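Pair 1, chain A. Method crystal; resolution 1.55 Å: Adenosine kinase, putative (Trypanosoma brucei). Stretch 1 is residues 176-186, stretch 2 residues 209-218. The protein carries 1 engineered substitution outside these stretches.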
# COMPACT_ATOMS: atom_id res chain seq x y z
N ASP A 176 -9.40 5.33 -11.06
CA ASP A 176 -10.43 6.38 -11.12
C ASP A 176 -10.49 7.10 -9.79
O ASP A 176 -10.88 6.52 -8.78
CB ASP A 176 -11.80 5.76 -11.44
CG ASP A 176 -12.85 6.80 -11.75
OD1 ASP A 176 -12.70 7.99 -11.41
OD2 ASP A 176 -13.88 6.41 -12.37
N VAL A 177 -10.13 8.36 -9.81
CA VAL A 177 -10.12 9.18 -8.59
C VAL A 177 -11.49 9.23 -7.92
O VAL A 177 -11.57 9.29 -6.69
CB VAL A 177 -9.61 10.62 -8.88
CG1 VAL A 177 -10.64 11.47 -9.68
CG2 VAL A 177 -9.20 11.35 -7.57
N ASN A 178 -12.54 9.18 -8.73
CA ASN A 178 -13.89 9.16 -8.20
C ASN A 178 -14.18 7.96 -7.28
O ASN A 178 -14.99 8.09 -6.34
CB ASN A 178 -14.89 9.30 -9.33
CG ASN A 178 -14.83 10.68 -9.95
OD1 ASN A 178 -14.67 11.69 -9.27
ND2 ASN A 178 -14.93 10.73 -11.27
N HIS A 179 -13.54 6.81 -7.52
CA HIS A 179 -13.73 5.67 -6.60
C HIS A 179 -13.17 6.02 -5.23
O HIS A 179 -13.76 5.70 -4.20
CB HIS A 179 -13.00 4.43 -7.11
CG HIS A 179 -13.46 3.94 -8.44
ND1 HIS A 179 -14.59 4.41 -9.06
CD2 HIS A 179 -12.93 3.00 -9.27
CE1 HIS A 179 -14.74 3.79 -10.22
NE2 HIS A 179 -13.74 2.94 -10.38
N VAL A 180 -12.02 6.68 -5.22
CA VAL A 180 -11.38 7.10 -3.99
C VAL A 180 -12.25 8.12 -3.30
O VAL A 180 -12.45 8.01 -2.08
CB VAL A 180 -9.99 7.72 -4.27
CG1 VAL A 180 -9.23 7.89 -2.96
CG2 VAL A 180 -9.17 6.78 -5.19
N LEU A 181 -12.77 9.10 -4.05
CA LEU A 181 -13.61 10.15 -3.44
C LEU A 181 -14.88 9.58 -2.79
O LEU A 181 -15.31 10.08 -1.73
CB LEU A 181 -13.94 11.25 -4.45
CG LEU A 181 -12.72 12.05 -4.88
CD1 LEU A 181 -13.08 12.93 -6.08
CD2 LEU A 181 -12.13 12.96 -3.74
N GLN A 182 -15.40 8.49 -3.35
CA GLN A 182 -16.57 7.84 -2.73
C GLN A 182 -16.22 7.40 -1.31
O GLN A 182 -16.97 7.64 -0.37
CB GLN A 182 -17.06 6.66 -3.55
CG GLN A 182 -18.21 5.90 -2.87
CD GLN A 182 -18.66 4.70 -3.67
OE1 GLN A 182 -18.68 4.74 -4.90
NE2 GLN A 182 -19.04 3.62 -2.98
N ALA A 183 -15.07 6.75 -1.15
CA ALA A 183 -14.64 6.37 0.20
C ALA A 183 -14.30 7.56 1.08
O ALA A 183 -14.54 7.54 2.30
CB ALA A 183 -13.44 5.42 0.13
N CYS A 184 -13.71 8.62 0.51
CA CYS A 184 -13.44 9.82 1.29
C CYS A 184 -14.71 10.39 1.91
O CYS A 184 -14.71 10.77 3.09
CB CYS A 184 -12.84 10.89 0.39
SG CYS A 184 -11.16 10.58 -0.11
N ARG A 185 -15.77 10.48 1.11
CA ARG A 185 -17.05 10.96 1.61
C ARG A 185 -17.67 9.97 2.60
O ARG A 185 -18.27 10.40 3.60
CB ARG A 185 -17.98 11.24 0.43
CG ARG A 185 -17.52 12.46 -0.40
CD ARG A 185 -18.55 12.84 -1.49
NE ARG A 185 -18.97 11.71 -2.32
CZ ARG A 185 -18.38 11.31 -3.45
NH1 ARG A 185 -17.34 11.99 -3.95
NH2 ARG A 185 -18.84 10.24 -4.09
N LYS A 186 -17.54 8.66 2.35
CA LYS A 186 -18.08 7.69 3.30
C LYS A 186 -17.40 7.78 4.67
O LYS A 186 -18.06 7.68 5.71
CB LYS A 186 -17.94 6.28 2.72
CG LYS A 186 -18.49 5.20 3.62
CD LYS A 186 -20.02 5.30 3.79
CE LYS A 186 -20.79 5.07 2.46
NZ LYS A 186 -22.28 5.06 2.63
N ALA A 209 -2.82 15.80 -9.85
CA ALA A 209 -4.18 16.37 -9.83
C ALA A 209 -5.10 15.47 -9.02
O ALA A 209 -5.88 15.95 -8.17
CB ALA A 209 -4.73 16.58 -11.24
N GLN A 210 -4.99 14.17 -9.28
CA GLN A 210 -5.79 13.17 -8.55
C GLN A 210 -5.45 13.17 -7.07
O GLN A 210 -6.32 13.15 -6.20
CB GLN A 210 -5.54 11.77 -9.12
CG GLN A 210 -6.09 11.62 -10.55
CD GLN A 210 -5.05 11.90 -11.63
OE1 GLN A 210 -4.13 12.70 -11.46
NE2 GLN A 210 -5.20 11.21 -12.74
N LEU A 211 -4.15 13.17 -6.77
CA LEU A 211 -3.71 13.24 -5.39
C LEU A 211 -4.25 14.51 -4.72
O LEU A 211 -4.74 14.45 -3.58
CB LEU A 211 -2.17 13.20 -5.33
CG LEU A 211 -1.54 13.27 -3.93
CD1 LEU A 211 -2.00 12.14 -3.03
CD2 LEU A 211 0.02 13.27 -4.04
N GLY A 212 -4.20 15.62 -5.43
CA GLY A 212 -4.71 16.89 -4.88
C GLY A 212 -6.20 16.86 -4.55
O GLY A 212 -6.63 17.52 -3.60
N GLU A 213 -6.98 16.13 -5.34
CA GLU A 213 -8.41 16.00 -5.08
C GLU A 213 -8.68 15.27 -3.76
O GLU A 213 -9.65 15.58 -3.05
CB GLU A 213 -9.12 15.26 -6.21
CG GLU A 213 -9.44 16.10 -7.41
CD GLU A 213 -10.56 15.52 -8.23
OE1 GLU A 213 -11.71 15.54 -7.76
OE2 GLU A 213 -10.28 15.06 -9.35
N VAL A 214 -7.81 14.30 -3.46
CA VAL A 214 -8.03 13.41 -2.32
C VAL A 214 -7.42 13.93 -1.01
O VAL A 214 -7.96 13.67 0.07
CB VAL A 214 -7.54 11.97 -2.68
CG1 VAL A 214 -7.42 11.03 -1.48
CG2 VAL A 214 -8.47 11.35 -3.77
N LEU A 215 -6.33 14.69 -1.08
CA LEU A 215 -5.63 15.09 0.15
C LEU A 215 -6.47 15.84 1.21
O LEU A 215 -6.35 15.56 2.38
CB LEU A 215 -4.38 15.91 -0.18
CG LEU A 215 -3.25 15.07 -0.77
CD1 LEU A 215 -2.25 16.08 -1.36
CD2 LEU A 215 -2.64 14.19 0.29
N PRO A 216 -7.33 16.78 0.78
CA PRO A 216 -8.14 17.49 1.80
C PRO A 216 -8.99 16.54 2.66
O PRO A 216 -9.29 16.84 3.81
CB PRO A 216 -9.07 18.37 0.97
CG PRO A 216 -8.42 18.49 -0.37
CD PRO A 216 -7.66 17.21 -0.59
N TYR A 217 -9.38 15.39 2.09
CA TYR A 217 -10.23 14.43 2.81
C TYR A 217 -9.39 13.40 3.56
O TYR A 217 -9.92 12.48 4.17
CB TYR A 217 -11.09 13.66 1.80
CG TYR A 217 -12.14 14.39 1.02
CD1 TYR A 217 -11.91 14.79 -0.30
CD2 TYR A 217 -13.42 14.59 1.56
CE1 TYR A 217 -12.91 15.42 -1.05
CE2 TYR A 217 -14.42 15.21 0.83
CZ TYR A 217 -14.17 15.62 -0.47
OH TYR A 217 -15.18 16.22 -1.19
N THR A 218 -8.06 13.52 3.45
CA THR A 218 -7.16 12.50 3.97
C THR A 218 -6.72 12.88 5.38
O THR A 218 -6.08 13.92 5.59
CB THR A 218 -5.96 12.31 3.05
OG1 THR A 218 -6.42 11.87 1.75
CG2 THR A 218 -5.02 11.23 3.61
O HOH W 1 -13.90 14.60 -9.01
O HOH W 2 -12.55 11.64 4.68
O HOH W 3 -15.99 14.78 -3.26

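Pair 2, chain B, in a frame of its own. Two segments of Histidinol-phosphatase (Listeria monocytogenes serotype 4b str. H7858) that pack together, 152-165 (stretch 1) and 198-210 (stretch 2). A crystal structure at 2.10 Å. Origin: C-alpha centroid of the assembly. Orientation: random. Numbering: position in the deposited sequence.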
# COMPACT_ATOMS: atom_id res chain seq x y z
N PHE B 152 -20.48 5.93 3.81
CA PHE B 152 -19.20 6.06 3.08
C PHE B 152 -18.27 7.00 3.84
O PHE B 152 -17.09 6.66 4.02
CB PHE B 152 -19.41 6.50 1.63
CG PHE B 152 -18.14 6.38 0.82
CD1 PHE B 152 -17.80 5.18 0.22
CD2 PHE B 152 -17.28 7.47 0.70
CE1 PHE B 152 -16.63 5.08 -0.52
CE2 PHE B 152 -16.12 7.37 -0.05
CZ PHE B 152 -15.78 6.17 -0.64
N GLU B 153 -18.80 8.13 4.31
CA GLU B 153 -17.99 9.14 5.03
C GLU B 153 -17.50 8.56 6.37
O GLU B 153 -16.31 8.77 6.74
CB GLU B 153 -18.76 10.45 5.23
CG GLU B 153 -17.93 11.46 6.00
CD GLU B 153 -18.57 12.78 6.35
OE1 GLU B 153 -19.73 13.00 5.94
OE2 GLU B 153 -17.88 13.60 7.01
N GLN B 154 -18.39 7.90 7.10
CA GLN B 154 -18.01 7.27 8.40
C GLN B 154 -16.89 6.24 8.15
O GLN B 154 -15.97 6.16 8.97
CB GLN B 154 -19.23 6.66 9.07
CG GLN B 154 -20.25 7.69 9.56
CD GLN B 154 -21.37 7.90 8.57
OE1 GLN B 154 -21.19 7.85 7.36
NE2 GLN B 154 -22.58 8.11 9.07
N ALA B 155 -16.95 5.50 7.04
CA ALA B 155 -15.90 4.54 6.62
C ALA B 155 -14.60 5.29 6.33
O ALA B 155 -13.53 4.77 6.77
CB ALA B 155 -16.35 3.73 5.43
N GLN B 156 -14.67 6.44 5.65
CA GLN B 156 -13.48 7.28 5.35
C GLN B 156 -12.81 7.64 6.68
O GLN B 156 -11.57 7.53 6.80
CB GLN B 156 -13.83 8.59 4.62
CG GLN B 156 -14.21 8.43 3.17
CD GLN B 156 -14.72 9.72 2.57
OE1 GLN B 156 -15.58 10.39 3.14
NE2 GLN B 156 -14.21 10.07 1.41
N LEU B 157 -13.61 8.09 7.64
CA LEU B 157 -13.04 8.62 8.91
C LEU B 157 -12.46 7.47 9.73
O LEU B 157 -11.39 7.66 10.35
CB LEU B 157 -14.13 9.40 9.66
CG LEU B 157 -14.53 10.70 8.98
CD1 LEU B 157 -15.81 11.26 9.54
CD2 LEU B 157 -13.41 11.69 9.12
N ALA B 158 -13.09 6.29 9.72
CA ALA B 158 -12.54 5.11 10.43
C ALA B 158 -11.21 4.69 9.76
O ALA B 158 -10.23 4.37 10.46
CB ALA B 158 -13.53 4.00 10.43
N TYR B 159 -11.18 4.71 8.44
CA TYR B 159 -9.97 4.38 7.64
C TYR B 159 -8.83 5.35 8.01
O TYR B 159 -7.69 4.88 8.32
CB TYR B 159 -10.30 4.42 6.15
CG TYR B 159 -9.08 4.41 5.28
CD1 TYR B 159 -8.39 3.23 5.03
CD2 TYR B 159 -8.59 5.60 4.75
CE1 TYR B 159 -7.24 3.23 4.26
CE2 TYR B 159 -7.46 5.60 3.95
CZ TYR B 159 -6.77 4.42 3.72
OH TYR B 159 -5.64 4.46 2.94
N LEU B 160 -9.11 6.65 7.99
CA LEU B 160 -8.07 7.67 8.26
C LEU B 160 -7.59 7.55 9.72
O LEU B 160 -6.40 7.83 9.96
CB LEU B 160 -8.58 9.06 7.92
CG LEU B 160 -8.82 9.29 6.43
CD1 LEU B 160 -9.41 10.66 6.18
CD2 LEU B 160 -7.54 9.13 5.65
N GLU B 161 -8.46 7.17 10.66
CA GLU B 161 -8.03 6.94 12.06
C GLU B 161 -6.99 5.80 12.06
O GLU B 161 -5.97 5.92 12.77
CB GLU B 161 -9.20 6.63 12.99
CG GLU B 161 -8.77 6.28 14.41
CD GLU B 161 -7.93 7.35 15.12
OE1 GLU B 161 -8.16 8.57 14.85
OE2 GLU B 161 -7.03 6.97 15.92
N GLY B 162 -7.23 4.73 11.28
CA GLY B 162 -6.28 3.61 11.12
C GLY B 162 -4.95 4.08 10.55
O GLY B 162 -3.88 3.63 11.02
N VAL B 163 -5.00 4.93 9.52
CA VAL B 163 -3.78 5.49 8.86
C VAL B 163 -2.99 6.27 9.91
O VAL B 163 -1.79 6.06 10.02
CB VAL B 163 -4.15 6.36 7.65
CG1 VAL B 163 -2.93 7.09 7.10
CG2 VAL B 163 -4.83 5.52 6.56
N LYS B 164 -3.67 7.12 10.68
CA LYS B 164 -3.06 7.94 11.75
C LYS B 164 -2.37 7.01 12.76
O LYS B 164 -1.21 7.28 13.13
CB LYS B 164 -4.13 8.83 12.38
CG LYS B 164 -3.65 9.72 13.52
CD LYS B 164 -4.72 10.68 13.97
CE LYS B 164 -4.27 11.63 15.06
NZ LYS B 164 -4.22 10.95 16.38
N GLN B 165 -3.05 5.96 13.21
CA GLN B 165 -2.47 4.95 14.12
C GLN B 165 -1.21 4.32 13.50
O GLN B 165 -0.21 4.14 14.24
CB GLN B 165 -3.50 3.87 14.46
CG GLN B 165 -4.54 4.32 15.46
CD GLN B 165 -5.52 3.20 15.71
OE1 GLN B 165 -6.06 2.60 14.79
NE2 GLN B 165 -5.70 2.87 16.97
N ASP B 198 -15.80 15.95 -3.19
CA ASP B 198 -16.68 16.49 -2.11
C ASP B 198 -16.31 15.88 -0.74
O ASP B 198 -17.21 15.71 0.15
CB ASP B 198 -18.15 16.35 -2.52
CG ASP B 198 -18.71 14.99 -2.19
OD1 ASP B 198 -17.99 13.98 -2.41
OD2 ASP B 198 -19.84 14.94 -1.64
N PHE B 199 -15.02 15.67 -0.50
CA PHE B 199 -14.51 15.37 0.87
C PHE B 199 -15.11 16.38 1.86
O PHE B 199 -15.00 17.58 1.62
CB PHE B 199 -12.97 15.41 0.93
CG PHE B 199 -12.27 14.25 0.29
CD1 PHE B 199 -12.96 13.15 -0.19
CD2 PHE B 199 -10.89 14.25 0.16
CE1 PHE B 199 -12.30 12.09 -0.80
CE2 PHE B 199 -10.23 13.19 -0.42
CZ PHE B 199 -10.93 12.11 -0.91
N SER B 200 -15.74 15.89 2.93
CA SER B 200 -16.35 16.73 4.00
C SER B 200 -15.23 17.48 4.74
O SER B 200 -14.04 17.07 4.63
CB SER B 200 -17.11 15.87 4.97
OG SER B 200 -16.18 15.10 5.72
N GLU B 201 -15.60 18.52 5.47
CA GLU B 201 -14.64 19.34 6.23
C GLU B 201 -13.94 18.45 7.26
O GLU B 201 -12.72 18.59 7.44
CB GLU B 201 -15.35 20.53 6.88
CG GLU B 201 -14.41 21.45 7.62
CD GLU B 201 -13.12 21.76 6.87
OE1 GLU B 201 -13.22 22.32 5.75
OE2 GLU B 201 -12.01 21.36 7.38
N GLU B 202 -14.67 17.54 7.89
CA GLU B 202 -14.12 16.61 8.89
C GLU B 202 -13.07 15.69 8.24
O GLU B 202 -12.00 15.47 8.84
CB GLU B 202 -15.23 15.79 9.56
CG GLU B 202 -14.71 15.06 10.79
CD GLU B 202 -15.75 14.29 11.60
OE1 GLU B 202 -16.96 14.42 11.29
OE2 GLU B 202 -15.35 13.56 12.51
N VAL B 203 -13.36 15.14 7.06
CA VAL B 203 -12.35 14.28 6.34
C VAL B 203 -11.11 15.13 6.04
O VAL B 203 -9.98 14.67 6.25
CB VAL B 203 -12.97 13.65 5.08
CG1 VAL B 203 -11.92 13.14 4.11
CG2 VAL B 203 -13.96 12.56 5.46
N MSE B 204 -11.33 16.38 5.61
CA MSE B 204 -10.22 17.24 5.23
C MSE B 204 -9.34 17.55 6.44
O MSE B 204 -8.11 17.57 6.31
CB MSE B 204 -10.71 18.54 4.59
CG MSE B 204 -11.12 18.41 3.14
SE MSE B 204 -9.76 17.45 2.03
CE MSE B 204 -8.09 18.39 2.43
N GLU B 205 -9.97 17.79 7.59
CA GLU B 205 -9.25 18.08 8.83
C GLU B 205 -8.41 16.87 9.25
O GLU B 205 -7.24 17.04 9.65
CB GLU B 205 -10.23 18.48 9.93
CG GLU B 205 -9.58 18.80 11.27
CD GLU B 205 -8.47 19.86 11.26
OE1 GLU B 205 -8.47 20.73 10.36
OE2 GLU B 205 -7.60 19.83 12.16
N LYS B 206 -8.98 15.67 9.11
CA LYS B 206 -8.27 14.40 9.43
C LYS B 206 -7.05 14.26 8.51
O LYS B 206 -5.98 13.84 9.00
CB LYS B 206 -9.22 13.21 9.32
CG LYS B 206 -9.60 12.59 10.66
CD LYS B 206 -8.57 11.59 11.21
CE LYS B 206 -9.11 10.72 12.33
NZ LYS B 206 -10.47 10.19 12.03
N PHE B 207 -7.17 14.57 7.21
CA PHE B 207 -6.02 14.55 6.28
C PHE B 207 -4.95 15.57 6.75
O PHE B 207 -3.76 15.24 6.72
CB PHE B 207 -6.45 14.79 4.84
CG PHE B 207 -6.83 13.54 4.08
CD1 PHE B 207 -5.90 12.53 3.84
CD2 PHE B 207 -8.10 13.41 3.54
CE1 PHE B 207 -6.23 11.41 3.09
CE2 PHE B 207 -8.43 12.29 2.80
CZ PHE B 207 -7.50 11.29 2.57
N ARG B 208 -5.35 16.75 7.21
CA ARG B 208 -4.38 17.80 7.63
C ARG B 208 -3.60 17.29 8.84
O ARG B 208 -2.37 17.47 8.86
CB ARG B 208 -5.08 19.13 7.93
CG ARG B 208 -5.45 19.89 6.66
CD ARG B 208 -5.79 21.35 6.85
NE ARG B 208 -7.00 21.46 7.66
CZ ARG B 208 -8.25 21.51 7.19
NH1 ARG B 208 -8.50 21.48 5.89
NH2 ARG B 208 -9.26 21.58 8.03
N VAL B 209 -4.30 16.66 9.79
CA VAL B 209 -3.67 16.11 11.03
C VAL B 209 -2.67 15.03 10.59
O VAL B 209 -1.52 15.06 11.07
CB VAL B 209 -4.74 15.58 12.01
CG1 VAL B 209 -4.14 14.69 13.10
CG2 VAL B 209 -5.51 16.74 12.64
N ILE B 210 -3.09 14.12 9.70
CA ILE B 210 -2.23 13.01 9.19
C ILE B 210 -0.99 13.60 8.52
O ILE B 210 0.12 13.11 8.82
CB ILE B 210 -3.01 12.07 8.26
CG1 ILE B 210 -3.93 11.15 9.06
CG2 ILE B 210 -2.09 11.29 7.34
CD1 ILE B 210 -4.97 10.46 8.20
O HOH W 4 -16.32 12.96 2.65

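Pair 1 and pair 2 pose the same packing problem: two helices side by side, running in nearly the same direction, with an 11° angle between axes that approach to 10.0 Å in pair 1 and 10.1 Å in pair 2. Fourteen central residues superpose with an RMSD of 0.7 Å. The buried areas, 440 Å² and 720 Å², belong to stretches that differ in extent.

The rule common to both is a valine knob. Val214(A) and Val203(B) coincide, both in the t rotamer, and each sits in a hole of four residues on the facing helix. In pair 1 the hole is Val177(A), Val180(A), Leu181(A) and Cys184(A); in pair 2 the matched positions are Glu153(B), Gln156(B), Leu157(B) and Leu160(B). The leucine is the same in both pairs, in identity and rotamer (m, t): CD2 of Leu181(A) lies 4.0 Å from CG2 of Val214(A), and CD2 of Leu157(B) lies 3.8 Å from CG2 of Val203(B).

The other walls are built differently. Val180(A) CG1 packs 3.6 Å from Val214(A) CG2, a purely apolar wall. Gln156(B) brings its OE1 equally close, 3.6 Å from Val203(B) CG2, and that oxygen is satisfied by water 4, which donates to it and accepts from Ser200(B) N. Val177(A) adds another methyl, CG2, 3.9 Å from Val214(A) CG2. At the same place Glu153(B) spends its polar end on the neighbouring helix start: Ser200(B) OG donates to Glu153(B) OE2 at 2.6 Å while accepting from Val203(B) N at 3.1 Å, so one hydroxyl caps its helix and ties the two stretches together.

Cys184(A) and Leu160(B) fill matched positions differently. Cys184(A) CB lies 3.6 Å from Tyr217(A) CB, and the tyrosine ring also reaches Leu181(A), whose CD2 is 3.7 Å from CE1 of Tyr217(A). Leu160(B) is itself a second knob, in a hole of Val203(B), Lys206(B), Phe207(B) and Ile210(B), with its CD1 over the face of the Phe207(B) ring, 4.0 Å from the centroid.

Tyr217(A) matches Lys206(B), and each has more of its surface covered by the facing stretch than any other residue of its stretch 2. The tyrosine packs its ring against Leu181(A); the lysine extends to the facing helix and donates from NZ to Leu157(B) O at 3.2 Å. Pair 1 has no direct hydrogen bond between its stretches, but water 1 donates to both Asn178(A) OD1 and Glu213(A) OE1. In both pairs a valine and a leucine form the same centre, while the matched positions around it are apolar in one pair and partly polar in the other.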